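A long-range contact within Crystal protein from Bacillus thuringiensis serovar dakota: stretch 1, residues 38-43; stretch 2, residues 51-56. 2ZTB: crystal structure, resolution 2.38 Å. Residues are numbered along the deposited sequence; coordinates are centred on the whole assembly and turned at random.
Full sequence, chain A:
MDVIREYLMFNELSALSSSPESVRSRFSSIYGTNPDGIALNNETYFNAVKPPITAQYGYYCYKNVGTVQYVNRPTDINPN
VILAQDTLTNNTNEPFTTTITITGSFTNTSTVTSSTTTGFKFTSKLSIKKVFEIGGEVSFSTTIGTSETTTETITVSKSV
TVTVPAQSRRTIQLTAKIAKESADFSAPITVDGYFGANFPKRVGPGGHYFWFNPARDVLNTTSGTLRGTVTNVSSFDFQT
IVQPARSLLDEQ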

# COMPACT_ATOMS: atom_id res chain seq x y z
N ILE A 38 30.82 -7.49 -15.03
CA ILE A 38 30.26 -6.25 -14.47
C ILE A 38 29.96 -6.48 -12.99
O ILE A 38 30.01 -7.60 -12.53
N ALA A 39 29.66 -5.41 -12.26
CA ALA A 39 29.51 -5.47 -10.83
C ALA A 39 28.56 -4.39 -10.32
O ALA A 39 28.48 -3.31 -10.88
N LEU A 40 27.83 -4.73 -9.26
CA LEU A 40 26.87 -3.85 -8.61
C LEU A 40 26.93 -4.17 -7.15
O LEU A 40 26.70 -5.32 -6.76
N ASN A 41 27.25 -3.17 -6.34
CA ASN A 41 27.30 -3.35 -4.89
C ASN A 41 28.07 -4.63 -4.52
O ASN A 41 29.28 -4.70 -4.79
N ASN A 42 27.40 -5.64 -3.96
CA ASN A 42 28.07 -6.91 -3.60
C ASN A 42 27.92 -8.10 -4.57
O ASN A 42 28.26 -9.24 -4.22
N GLU A 43 27.44 -7.82 -5.79
CA GLU A 43 27.22 -8.84 -6.80
C GLU A 43 28.07 -8.57 -8.03
O GLU A 43 28.54 -7.45 -8.24
N PRO A 51 36.49 -10.24 -4.90
CA PRO A 51 35.15 -9.70 -4.66
C PRO A 51 34.81 -8.54 -5.61
O PRO A 51 35.72 -7.93 -6.17
N PRO A 52 33.50 -8.26 -5.80
CA PRO A 52 33.07 -7.19 -6.70
C PRO A 52 33.90 -5.92 -6.53
O PRO A 52 34.08 -5.44 -5.41
N ILE A 53 34.42 -5.39 -7.65
CA ILE A 53 35.30 -4.22 -7.63
C ILE A 53 34.56 -2.99 -7.09
O ILE A 53 35.18 -2.01 -6.69
N THR A 54 33.24 -3.07 -7.08
CA THR A 54 32.41 -1.99 -6.58
C THR A 54 32.49 -1.89 -5.05
O THR A 54 32.49 -0.79 -4.50
N ALA A 55 32.57 -3.04 -4.38
CA ALA A 55 32.80 -3.05 -2.93
C ALA A 55 34.28 -2.77 -2.62
O ALA A 55 34.60 -1.89 -1.80
N GLN A 56 35.19 -3.49 -3.30
CA GLN A 56 36.63 -3.20 -3.16
C GLN A 56 36.91 -1.69 -3.21
O GLN A 56 37.52 -1.13 -2.25

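A single hydrogen bond joins the two stretches, and it runs from a side chain to a turn: Thr 54 OG1 donates to Asn 41 O at 2.9 Å. The acceptor lies in a type II' beta turn from Leu 40 to Glu 43, whose ends are tied by Leu 40 N to Glu 43 O at 3.0 Å and Glu 43 N to Leu 40 O at 2.8 Å. Within the turn Asn 41 O is not used by these bonds, which leaves it free to accept from Thr 54 OG1. Thr 54 points toward the turn with chi1 at 34°, between the usual wells. Threonine suits a buried site like this because its short side chain combines a donor with apolar carbon, and Thr 54 CG2 lies 4.1 Å from Ala 39 CB.

Pro 52, the N-cap residue, also points toward the first stretch. Its ring, puckered C-gamma endo, lies against the turn: Pro 52 CB is 3.6 Å from Asn 41 O and 3.7 Å from Glu 43 O, while Pro 52 CG is 3.5 Å from Asn 42 C. Pro 52 O accepts a hydrogen bond from Gln 56 N at 3.1 Å in the first turn of the helix.

From the strand, Ala 39 points toward the helix. Its single methyl fits where Ala 39 CA is 5.7 Å from Pro 52 CA. Ala 39 CB meets Pro 52 CB, part of a compact apolar ring, at 4.2 Å and Ile 53 CG1 at 4.3 Å; Ile 53 starts sideways, but its p, t rotamer brings its end nearer.

Asn 41, rotamer m, points away, and its amide is hydrogen-bonded elsewhere in the structure; its phi of 46° is one asparagine tolerates better than most residues. Asn 42, also m and exposed, as suits a polar amide, starts away, yet its end returns to place Asn 42 ND2 3.6 Å from Ala 55 CB, a small methyl pointing toward the turn.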

# COMPACT_ATOMS: atom_id res chain seq x y z
CB ILE A 38 28.99 -5.76 -15.25
CG1 ILE A 38 27.82 -6.76 -15.13
CG2 ILE A 38 29.36 -5.40 -16.75
CD1 ILE A 38 26.46 -6.26 -15.65
CB ALA A 39 30.87 -5.34 -10.15
CB LEU A 40 25.46 -4.11 -9.15
CG LEU A 40 24.24 -3.35 -8.62
CD1 LEU A 40 24.36 -1.84 -8.88
CD2 LEU A 40 22.99 -3.90 -9.27
CB ASN A 41 25.89 -3.30 -4.30
CG ASN A 41 25.17 -2.00 -4.62
OD1 ASN A 41 25.70 -0.92 -4.38
ND2 ASN A 41 23.95 -2.09 -5.15
CB ASN A 42 27.74 -7.32 -2.17
CG ASN A 42 28.35 -6.38 -1.14
OD1 ASN A 42 27.58 -5.51 -0.56
ND2 ASN A 42 29.75 -6.54 -0.90
CB GLU A 43 25.76 -8.82 -7.26
CG GLU A 43 24.70 -9.09 -6.22
CD GLU A 43 23.36 -8.59 -6.70
OE1 GLU A 43 23.15 -7.35 -6.68
OE2 GLU A 43 22.51 -9.43 -7.09
CB PRO A 51 35.21 -9.22 -3.19
CG PRO A 51 36.64 -9.04 -2.89
CD PRO A 51 37.42 -9.97 -3.78
CB PRO A 52 31.60 -6.95 -6.30
CG PRO A 52 31.36 -7.80 -5.08
CD PRO A 52 32.34 -8.92 -5.17
CB ILE A 53 35.92 -3.94 -9.02
CG1 ILE A 53 34.81 -3.67 -10.07
CG2 ILE A 53 36.83 -5.11 -9.43
CD1 ILE A 53 35.30 -3.12 -11.38
CB THR A 54 30.94 -2.19 -7.01
OG1 THR A 54 30.64 -3.59 -7.04
CG2 THR A 54 30.72 -1.59 -8.40
CB ALA A 55 32.32 -4.38 -2.29
CB GLN A 56 37.47 -3.90 -4.24
CG GLN A 56 37.46 -5.43 -4.17
CD GLN A 56 38.59 -5.99 -5.06
OE1 GLN A 56 38.32 -6.59 -6.13
NE2 GLN A 56 39.88 -5.79 -4.62